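Local coordinates for protein type I site-specific restriction-modification system, R (Restriction) subunit (Vibrio vulnificus, PDB 3H1T) that probably binds and hydrolyses ATP as the DNA-translocating and restricting subunit of a type I restriction enzyme, here as its N-terminal and helicase-like part, at residues Leu164-Ser169 against Trp220-Ala225; Trp227-Asp232 against Pro331-Gly336; Pro373-Arg378 against Pro574-Glu579. One frame throughout, in Å; residues are numbered along the deposited sequence.

Interactions 1 and 2 sit side by side, their centres 13 Å apart, and involve the end of helix 211-224 or the loop that follows it. They touch where Thr166 CG2 packs on Trp227 CB. In interaction 1 the helix end receives the short helix 164-167, mostly through a lysine and a serine bonded to backbone carbonyls. In interaction 2 the loop meets strand 333-338 of the parallel seven-stranded sheet through an aromatic pair and an arginine, with no hydrogen bond between the segments. Interaction 3 lies in the other helicase-like sheet, its centre about 45 Å from theirs. There two strands pair directly, with charged side chains along them. All three contacts are partly buried.

Interaction 1. Residues Leu164-Ser169 against Trp220-Ala225; sequences LDTLLS and WKLWSA
Lys221 reaches from the last turns of helix 211-224 to the short helix 164-167, where its ammonium group bonds to two backbone carbonyls at and just past the helix end. Helix 211-224 is part of the first P-loop NTPase (RecA-like) domain, consistent with the parallel sheet there. Leu167 and Leu168 touch Phe86 and Phe150, so the contact joins this domain to the N-terminal part. The Lys221 side chain can be followed outward. Its CB lies 4.2 Å from Ser169 OG. CG passes close to the carbonyl oxygen of Ser169, and CD and CE stay near that same oxygen. The chain then bends at chi3 (68°) and again at chi4 (71°), and the second bend places NZ between two carbonyls. NZ donates to Ser169 O at 2.7 Å, tilted slightly from the carbonyl plane. It also donates to Leu167 O at 2.9 Å, but here it stands well above the carbonyl plane. Two backbone oxygens thus grip the ammonium group of a buried lysine. Ile187 and Val191 of helix 181-195 touch this side chain.

Ser169 returns the grip. Its OG, anti to the backbone N, donates to Lys221 O, so one residue of each segment bonds to the other in both directions. Apolar contacts lie beside these bonds. Thr166 CG2 meets Leu222 CD2 at 3.5 Å, the two side chains crossing obliquely. Ala225 CB faces Thr166 and Ser169 just past the helix end. The bond from Ser169 OG to Lys221 O is 2.8 Å long, and the donor lies in the carbonyl plane, on a lone pair of the oxygen.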
loop_
_atom_site.group_PDB
_atom_site.type_symbol
_atom_site.label_atom_id
_atom_site.label_comp_id
_atom_site.label_asym_id
_atom_site.label_seq_id
_atom_site.Cartn_x
_atom_site.Cartn_y
_atom_site.Cartn_z
ATOM N N LEU A 164 2.894 13.686 -25.224
ATOM C CA LEU A 164 3.721 12.487 -25.245
ATOM C C LEU A 164 4.973 12.577 -24.370
ATOM O O LEU A 164 5.399 11.580 -23.791
ATOM C CB LEU A 164 4.141 12.154 -26.678
ATOM C CG LEU A 164 3.007 11.688 -27.588
ATOM C CD1 LEU A 164 3.549 11.355 -28.978
ATOM C CD2 LEU A 164 2.343 10.468 -26.960
ATOM N N ASP A 165 5.563 13.764 -24.263
ATOM C CA ASP A 165 6.780 13.897 -23.471
ATOM C C ASP A 165 6.503 13.919 -21.981
ATOM O O ASP A 165 7.413 13.705 -21.171
ATOM C CB ASP A 165 7.560 15.151 -23.862
ATOM C CG ASP A 165 7.734 15.284 -25.365
ATOM O OD1 ASP A 165 6.809 15.812 -26.032
ATOM O OD2 ASP A 165 8.797 14.857 -25.874
ATOM N N THR A 166 5.262 14.197 -21.600
ATOM C CA THR A 166 4.949 14.185 -20.191
ATOM C C THR A 166 4.680 12.730 -19.857
ATOM O O THR A 166 5.177 12.213 -18.854
ATOM C CB THR A 166 3.723 15.032 -19.872
ATOM O OG1 THR A 166 3.901 16.341 -20.425
ATOM C CG2 THR A 166 3.566 15.166 -18.358
ATOM N N LEU A 167 3.934 12.056 -20.724
ATOM C CA LEU A 167 3.609 10.656 -20.518
ATOM C C LEU A 167 4.866 9.823 -20.351
ATOM O O LEU A 167 4.872 8.865 -19.580
ATOM C CB LEU A 167 2.809 10.107 -21.697
ATOM C CG LEU A 167 2.218 8.713 -21.441
ATOM C CD1 LEU A 167 0.935 8.889 -20.658
ATOM C CD2 LEU A 167 1.918 7.984 -22.744
ATOM N N LEU A 168 5.931 10.194 -21.062
ATOM C CA LEU A 168 7.186 9.450 -20.996
ATOM C C LEU A 168 8.242 10.099 -20.114
ATOM O O LEU A 168 9.360 9.594 -20.017
ATOM C CB LEU A 168 7.772 9.246 -22.392
ATOM C CG LEU A 168 6.924 8.538 -23.456
ATOM C CD1 LEU A 168 7.719 8.441 -24.755
ATOM C CD2 LEU A 168 6.508 7.151 -22.970
ATOM N N SER A 169 7.901 11.215 -19.475
ATOM C CA SER A 169 8.841 11.911 -18.594
ATOM C C SER A 169 9.431 10.897 -17.611
ATOM O O SER A 169 8.696 10.220 -16.910
ATOM C CB SER A 169 8.093 13.032 -17.858
ATOM O OG SER A 169 8.923 13.720 -16.939
ATOM N N TRP A 220 7.158 14.621 -9.939
ATOM C CA TRP A 220 8.384 14.754 -10.702
ATOM C C TRP A 220 8.111 14.638 -12.206
ATOM O O TRP A 220 8.533 15.498 -12.984
ATOM C CB TRP A 220 9.406 13.707 -10.243
ATOM C CG TRP A 220 10.735 13.840 -10.903
ATOM C CD1 TRP A 220 11.212 13.091 -11.935
ATOM C CD2 TRP A 220 11.774 14.767 -10.565
ATOM N NE1 TRP A 220 12.483 13.485 -12.260
ATOM C CE2 TRP A 220 12.855 14.513 -11.435
ATOM C CE3 TRP A 220 11.896 15.787 -9.612
ATOM C CZ2 TRP A 220 14.052 15.238 -11.380
ATOM C CZ3 TRP A 220 13.089 16.511 -9.556
ATOM C CH2 TRP A 220 14.151 16.230 -10.439
ATOM N N LYS A 221 7.385 13.601 -12.615
ATOM C CA LYS A 221 7.075 13.412 -14.028
ATOM C C LYS A 221 6.458 14.668 -14.647
ATOM O O LYS A 221 6.972 15.190 -15.638
ATOM C CB LYS A 221 6.135 12.207 -14.231
ATOM C CG LYS A 221 6.844 10.852 -14.291
ATOM C CD LYS A 221 5.879 9.683 -14.489
ATOM C CE LYS A 221 5.210 9.689 -15.863
ATOM N NZ LYS A 221 6.131 9.351 -16.978
ATOM N N LEU A 222 5.369 15.157 -14.061
ATOM C CA LEU A 222 4.698 16.345 -14.579
ATOM C C LEU A 222 5.510 17.634 -14.421
ATOM O O LEU A 222 5.475 18.493 -15.301
ATOM C CB LEU A 222 3.343 16.511 -13.898
ATOM C CG LEU A 222 2.290 15.448 -14.212
ATOM C CD1 LEU A 222 1.300 15.366 -13.069
ATOM C CD2 LEU A 222 1.603 15.786 -15.515
ATOM N N TRP A 223 6.245 17.767 -13.320
ATOM C CA TRP A 223 7.039 18.973 -13.084
ATOM C C TRP A 223 8.168 19.130 -14.101
ATOM O O TRP A 223 8.191 20.068 -14.902
ATOM C CB TRP A 223 7.640 18.947 -11.675
ATOM C CG TRP A 223 8.413 20.188 -11.328
ATOM C CD1 TRP A 223 7.917 21.459 -11.181
ATOM C CD2 TRP A 223 9.815 20.273 -11.054
ATOM N NE1 TRP A 223 8.925 22.324 -10.828
ATOM C CE2 TRP A 223 10.101 21.621 -10.745
ATOM C CE3 TRP A 223 10.861 19.340 -11.039
ATOM C CZ2 TRP A 223 11.392 22.056 -10.422
ATOM C CZ3 TRP A 223 12.147 19.776 -10.715
ATOM C CH2 TRP A 223 12.397 21.120 -10.411
ATOM N N SER A 224 9.108 18.200 -14.062
ATOM C CA SER A 224 10.241 18.235 -14.963
ATOM C C SER A 224 9.834 18.346 -16.429
ATOM O O SER A 224 10.606 18.838 -17.245
ATOM C CB SER A 224 11.105 16.990 -14.745
ATOM O OG SER A 224 10.304 15.824 -14.680
ATOM N N ALA A 225 8.625 17.900 -16.758
ATOM C CA ALA A 225 8.133 17.925 -18.134
ATOM C C ALA A 225 7.508 19.267 -18.517
ATOM O O ALA A 225 7.113 19.476 -19.672
ATOM C CB ALA A 225 7.112 16.816 -18.330
#

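Interaction 2. Residues Trp227-Asp232 against Pro331-Gly336; sequences WNRTGD and PAFQIG
Trp227 turns the edge of its six-membered ring toward the face of Phe333 in an offset edge-to-face pair. The ring centres are 5.7 Å apart and the planes stand at 77°. CZ2 of Trp227 does most of the touching. It lies 3.8 Å from Phe333 CD1 and almost as near to Phe333 CE1. Trp227 lies in the loop between helix 211-224 and strand 238-242, and Phe333 begins strand 333-338. This strand is inside the parallel sheet of the ATPase-type domain, between strands 305-308 and 200-205. Val194 of helix 181-195 and Leu305 of strand 305-308 touch both aromatic side chains.

Arg229 makes the second half of the contact. Its CG meets the edge of the Phe333 ring, and the two side chains slide past each other in opposite directions. The arginine chain bends at chi2 and chi3 on its way to the residues before the strand, Pro331 and Ala332. CD of Arg229 comes to 3.2 Å from Pro331 O. Farther out, Arg229 NH1 lies 3.3 Å from Ala332 CA and also approaches Ala332 CB. Pro331 CD sits over one face of the guanidinium, toward its rim, at 4.1 Å from Arg229 NH2. The backbone N of Arg229 is held from outside by a hydrogen bond to Asp304, whose backbone also bonds to Phe333.

No hydrogen bond joins the two segments. The direct contact is apolar and guanidinium packing, while Asp304 links the two segments indirectly by hydrogen bonds to each. Pro331 O, close to the cationic side chain, may add some electrostatic attraction.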
loop_
_atom_site.group_PDB
_atom_site.type_symbol
_atom_site.label_atom_id
_atom_site.label_comp_id
_atom_site.label_asym_id
_atom_site.label_seq_id
_atom_site.Cartn_x
_atom_site.Cartn_y
_atom_site.Cartn_z
ATOM N N TRP A 227 4.664 20.398 -17.512
ATOM C CA TRP A 227 3.229 20.225 -17.732
ATOM C C TRP A 227 2.457 21.210 -16.861
ATOM O O TRP A 227 2.922 21.603 -15.788
ATOM C CB TRP A 227 2.764 18.801 -17.358
ATOM C CG TRP A 227 1.256 18.725 -17.112
ATOM C CD1 TRP A 227 0.275 18.565 -18.055
ATOM C CD2 TRP A 227 0.576 19.014 -15.877
ATOM N NE1 TRP A 227 -0.968 18.751 -17.488
ATOM C CE2 TRP A 227 -0.812 19.031 -16.155
ATOM C CE3 TRP A 227 1.007 19.269 -14.564
ATOM C CZ2 TRP A 227 -1.768 19.301 -15.176
ATOM C CZ3 TRP A 227 0.054 19.537 -13.589
ATOM C CH2 TRP A 227 -1.320 19.551 -13.906
ATOM N N ASN A 228 1.271 21.600 -17.310
ATOM C CA ASN A 228 0.438 22.484 -16.517
ATOM C C ASN A 228 -0.932 22.682 -17.141
ATOM O O ASN A 228 -1.159 22.319 -18.297
ATOM C CB ASN A 228 1.131 23.839 -16.256
ATOM C CG ASN A 228 1.294 24.694 -17.507
ATOM O OD1 ASN A 228 1.081 25.908 -17.458
ATOM N ND2 ASN A 228 1.699 24.075 -18.626
ATOM N N ARG A 229 -1.851 23.224 -16.350
ATOM C CA ARG A 229 -3.226 23.476 -16.772
ATOM C C ARG A 229 -3.419 24.337 -18.028
ATOM O O ARG A 229 -4.284 24.044 -18.873
ATOM C CB ARG A 229 -3.995 24.149 -15.640
ATOM C CG ARG A 229 -4.269 23.293 -14.423
ATOM C CD ARG A 229 -5.672 23.620 -13.949
ATOM N NE ARG A 229 -5.882 25.064 -13.927
ATOM C CZ ARG A 229 -5.828 25.810 -12.829
ATOM N NH1 ARG A 229 -5.577 25.244 -11.654
ATOM N NH2 ARG A 229 -6.009 27.125 -12.909
ATOM N N THR A 230 -2.637 25.406 -18.147
ATOM C CA THR A 230 -2.774 26.312 -19.283
ATOM C C THR A 230 -2.031 25.878 -20.544
ATOM O O THR A 230 -2.439 26.211 -21.663
ATOM C CB THR A 230 -2.333 27.724 -18.885
ATOM O OG1 THR A 230 -0.952 27.707 -18.483
ATOM C CG2 THR A 230 -3.183 28.215 -17.724
ATOM N N GLY A 231 -0.927 25.164 -20.360
ATOM C CA GLY A 231 -0.183 24.665 -21.504
ATOM C C GLY A 231 0.916 25.537 -22.083
ATOM O O GLY A 231 1.243 25.432 -23.268
ATOM N N ASP A 232 1.490 26.412 -21.273
ATOM C CA ASP A 232 2.598 27.214 -21.751
ATOM C C ASP A 232 3.855 26.485 -21.283
ATOM O O ASP A 232 3.827 25.273 -21.027
ATOM C CB ASP A 232 2.547 28.624 -21.167
ATOM C CG ASP A 232 1.524 28.757 -20.062
ATOM O OD1 ASP A 232 0.313 28.789 -20.375
ATOM O OD2 ASP A 232 1.927 28.819 -18.878
ATOM N N PRO A 331 -10.074 25.112 -10.518
ATOM C CA PRO A 331 -10.039 23.907 -11.347
ATOM C C PRO A 331 -8.681 23.212 -11.290
ATOM O O PRO A 331 -8.211 22.682 -12.303
ATOM C CB PRO A 331 -10.327 24.437 -12.763
ATOM C CG PRO A 331 -10.422 26.002 -12.604
ATOM C CD PRO A 331 -9.710 26.287 -11.319
ATOM N N ALA A 332 -8.029 23.214 -10.134
ATOM C CA ALA A 332 -6.734 22.544 -10.053
ATOM C C ALA A 332 -6.996 21.046 -10.135
ATOM O O ALA A 332 -7.949 20.547 -9.523
ATOM C CB ALA A 332 -6.032 22.891 -8.737
ATOM N N PHE A 333 -6.182 20.331 -10.910
ATOM C CA PHE A 333 -6.363 18.885 -11.018
ATOM C C PHE A 333 -6.181 18.344 -9.612
ATOM O O PHE A 333 -5.326 18.827 -8.864
ATOM C CB PHE A 333 -5.329 18.239 -11.944
ATOM C CG PHE A 333 -5.699 18.276 -13.402
ATOM C CD1 PHE A 333 -5.473 19.419 -14.166
ATOM C CD2 PHE A 333 -6.262 17.160 -14.021
ATOM C CE1 PHE A 333 -5.790 19.460 -15.526
ATOM C CE2 PHE A 333 -6.594 17.183 -15.400
ATOM C CZ PHE A 333 -6.354 18.338 -16.151
ATOM N N GLN A 334 -6.978 17.344 -9.251
ATOM C CA GLN A 334 -6.901 16.772 -7.915
ATOM C C GLN A 334 -6.766 15.253 -7.874
ATOM O O GLN A 334 -7.606 14.537 -8.428
ATOM C CB GLN A 334 -8.139 17.206 -7.122
ATOM C CG GLN A 334 -8.206 18.712 -6.866
ATOM C CD GLN A 334 -9.543 19.158 -6.322
ATOM O OE1 GLN A 334 -10.231 18.398 -5.634
ATOM N NE2 GLN A 334 -9.921 20.402 -6.614
ATOM N N ILE A 335 -5.714 14.761 -7.217
ATOM C CA ILE A 335 -5.498 13.316 -7.079
ATOM C C ILE A 335 -5.623 12.934 -5.616
ATOM O O ILE A 335 -4.850 13.386 -4.761
ATOM C CB ILE A 335 -4.073 12.832 -7.560
ATOM C CG1 ILE A 335 -4.008 12.791 -9.082
ATOM C CG2 ILE A 335 -3.775 11.423 -7.027
ATOM C CD1 ILE A 335 -4.064 14.136 -9.681
ATOM N N GLY A 336 -6.602 12.102 -5.323
ATOM C CA GLY A 336 -6.785 11.664 -3.961
ATOM C C GLY A 336 -6.284 10.246 -3.748
ATOM O O GLY A 336 -6.452 9.356 -4.592
#

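Interaction 3. Residues Pro373-Arg378 against Pro574-Glu579; sequences PYRVHR and PEIEDE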
loop_
_atom_site.group_PDB
_atom_site.type_symbol
_atom_site.label_atom_id
_atom_site.label_comp_id
_atom_site.label_asym_id
_atom_site.label_seq_id
_atom_site.Cartn_x
_atom_site.Cartn_y
_atom_site.Cartn_z
ATOM N N PRO A 373 1.823 -11.184 6.583
ATOM C CA PRO A 373 0.624 -11.994 6.859
ATOM C C PRO A 373 0.291 -11.965 8.368
ATOM O O PRO A 373 1.118 -11.534 9.168
ATOM C CB PRO A 373 1.026 -13.379 6.333
ATOM C CG PRO A 373 2.520 -13.395 6.550
ATOM C CD PRO A 373 2.920 -12.028 6.073
ATOM N N TYR A 374 -0.886 -12.434 8.773
ATOM C CA TYR A 374 -1.249 -12.362 10.187
ATOM C C TYR A 374 -2.068 -13.528 10.732
ATOM O O TYR A 374 -2.717 -14.253 9.979
ATOM C CB TYR A 374 -2.027 -11.057 10.419
ATOM C CG TYR A 374 -3.225 -10.905 9.489
ATOM C CD1 TYR A 374 -4.436 -11.547 9.764
ATOM C CD2 TYR A 374 -3.120 -10.188 8.287
ATOM C CE1 TYR A 374 -5.499 -11.480 8.867
ATOM C CE2 TYR A 374 -4.182 -10.126 7.393
ATOM C CZ TYR A 374 -5.363 -10.770 7.684
ATOM O OH TYR A 374 -6.385 -10.693 6.766
ATOM N N ARG A 375 -2.017 -13.700 12.050
ATOM C CA ARG A 375 -2.797 -14.723 12.739
ATOM C C ARG A 375 -3.824 -14.008 13.602
ATOM O O ARG A 375 -3.510 -13.000 14.233
ATOM C CB ARG A 375 -1.929 -15.581 13.665
ATOM C CG ARG A 375 -1.116 -16.648 12.987
ATOM C CD ARG A 375 0.089 -16.068 12.280
ATOM N NE ARG A 375 0.758 -17.064 11.447
ATOM C CZ ARG A 375 1.422 -18.118 11.916
ATOM N NH1 ARG A 375 1.523 -18.329 13.228
ATOM N NH2 ARG A 375 1.971 -18.981 11.068
ATOM N N VAL A 376 -5.053 -14.502 13.628
ATOM C CA VAL A 376 -6.044 -13.883 14.477
ATOM C C VAL A 376 -6.330 -14.788 15.674
ATOM O O VAL A 376 -6.516 -15.994 15.531
ATOM C CB VAL A 376 -7.382 -13.616 13.753
ATOM C CG1 VAL A 376 -8.369 -13.004 14.744
ATOM C CG2 VAL A 376 -7.179 -12.689 12.577
ATOM N N HIS A 377 -6.322 -14.196 16.862
ATOM C CA HIS A 377 -6.612 -14.908 18.097
ATOM C C HIS A 377 -7.755 -14.121 18.699
ATOM O O HIS A 377 -7.549 -13.052 19.280
ATOM C CB HIS A 377 -5.410 -14.887 19.041
ATOM C CG HIS A 377 -4.160 -15.458 18.449
ATOM N ND1 HIS A 377 -4.097 -16.731 17.928
ATOM C CD2 HIS A 377 -2.921 -14.931 18.304
ATOM C CE1 HIS A 377 -2.873 -16.966 17.489
ATOM N NE2 HIS A 377 -2.139 -15.890 17.706
ATOM N N ARG A 378 -8.968 -14.621 18.499
ATOM C CA ARG A 378 -10.177 -13.992 19.009
ATOM C C ARG A 378 -10.319 -14.507 20.447
ATOM O O ARG A 378 -10.191 -15.711 20.702
ATOM C CB ARG A 378 -11.362 -14.425 18.133
ATOM C CG ARG A 378 -12.631 -13.608 18.256
ATOM C CD ARG A 378 -13.285 -13.380 16.879
ATOM N NE ARG A 378 -13.179 -14.525 15.976
ATOM C CZ ARG A 378 -13.739 -15.710 16.206
ATOM N NH1 ARG A 378 -14.449 -15.903 17.311
ATOM N NH2 ARG A 378 -13.581 -16.711 15.344
ATOM N N PRO A 574 -6.893 -14.856 6.971
ATOM C CA PRO A 574 -5.655 -14.949 7.744
ATOM C C PRO A 574 -5.081 -16.362 7.691
ATOM O O PRO A 574 -5.806 -17.323 7.429
ATOM C CB PRO A 574 -6.101 -14.547 9.142
ATOM C CG PRO A 574 -7.461 -15.126 9.209
ATOM C CD PRO A 574 -8.059 -14.723 7.867
ATOM N N GLU A 575 -3.778 -16.482 7.920
ATOM C CA GLU A 575 -3.123 -17.777 7.899
ATOM C C GLU A 575 -3.793 -18.670 8.927
ATOM O O GLU A 575 -4.245 -19.762 8.607
ATOM C CB GLU A 575 -1.640 -17.617 8.219
ATOM C CG GLU A 575 -0.947 -16.534 7.394
ATOM C CD GLU A 575 -0.712 -16.929 5.945
ATOM O OE1 GLU A 575 -0.045 -17.962 5.720
ATOM O OE2 GLU A 575 -1.173 -16.197 5.038
ATOM N N ILE A 576 -3.860 -18.198 10.161
ATOM C CA ILE A 576 -4.497 -18.950 11.225
ATOM C C ILE A 576 -5.528 -18.050 11.875
ATOM O O ILE A 576 -5.363 -16.829 11.933
ATOM C CB ILE A 576 -3.512 -19.368 12.340
ATOM C CG1 ILE A 576 -2.335 -20.138 11.760
ATOM C CG2 ILE A 576 -4.231 -20.218 13.359
ATOM C CD1 ILE A 576 -1.392 -19.268 11.021
ATOM N N GLU A 577 -6.597 -18.660 12.358
ATOM C CA GLU A 577 -7.641 -17.927 13.026
ATOM C C GLU A 577 -8.297 -18.831 14.039
ATOM O O GLU A 577 -8.920 -19.831 13.674
ATOM C CB GLU A 577 -8.709 -17.433 12.048
ATOM C CG GLU A 577 -9.840 -16.657 12.741
ATOM C CD GLU A 577 -10.981 -16.261 11.806
ATOM O OE1 GLU A 577 -10.803 -16.294 10.568
ATOM O OE2 GLU A 577 -12.066 -15.908 12.318
ATOM N N ASP A 578 -8.127 -18.509 15.316
ATOM C CA ASP A 578 -8.774 -19.283 16.356
ATOM C C ASP A 578 -9.408 -18.380 17.392
ATOM O O ASP A 578 -9.170 -17.176 17.422
ATOM C CB ASP A 578 -7.826 -20.305 17.011
ATOM C CG ASP A 578 -6.448 -19.753 17.295
ATOM O OD1 ASP A 578 -6.328 -18.606 17.776
ATOM O OD2 ASP A 578 -5.472 -20.493 17.056
ATOM N N GLU A 579 -10.233 -18.985 18.228
ATOM C CA GLU A 579 -10.979 -18.293 19.252
ATOM C C GLU A 579 -10.831 -19.060 20.558
ATOM O O GLU A 579 -10.806 -20.291 20.560
ATOM C CB GLU A 579 -12.432 -18.246 18.788
ATOM C CG GLU A 579 -13.443 -17.877 19.816
ATOM C CD GLU A 579 -14.837 -18.239 19.369
ATOM O OE1 GLU A 579 -15.228 -17.833 18.255
ATOM O OE2 GLU A 579 -15.545 -18.929 20.129
HETATM O O HOH W 1 -2.639 -13.447 6.355
#
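The first torsions of His377 and Asp578 set their CG atoms on the same side of the sheet. CG of His377 is anti to the carbonyl carbon (chi1 -57°), and CG of Asp578 stands between the backbone N and the carbonyl carbon (chi1 43°). The side chains lie side by side, with ring and carboxylate nearly coplanar. His377 ND1 donates to the syn lone pair of Asp578 OD1 at 2.9 Å, and the bond is straight (179°). His377 NE2 has a weak bond to Asn553.

The backbones pair as well. Val376 N bonds to Ile576 O at 2.9 Å, Asp578 N to Val376 O at 3.0 Å, and Arg378 N to Asp578 O at 2.8 Å. On the same face as His377, Ile576 CD1 sits over one face of the Arg375 guanidinium. That cation also meets the rings of Phe63 and Trp551. On the other face Arg378 NH2 has a weak salt bridge to Glu577 OE2, at 3.5 Å. Pairing of Arg378 with Glu579 is doubtful, because the modelled atoms are too close. Glu575 forms a salt bridge with Arg60.

This is parallel beta pairing. Strand 576-582 is added beside strand 374-381 in the mixed sheet of the second helicase-like domain.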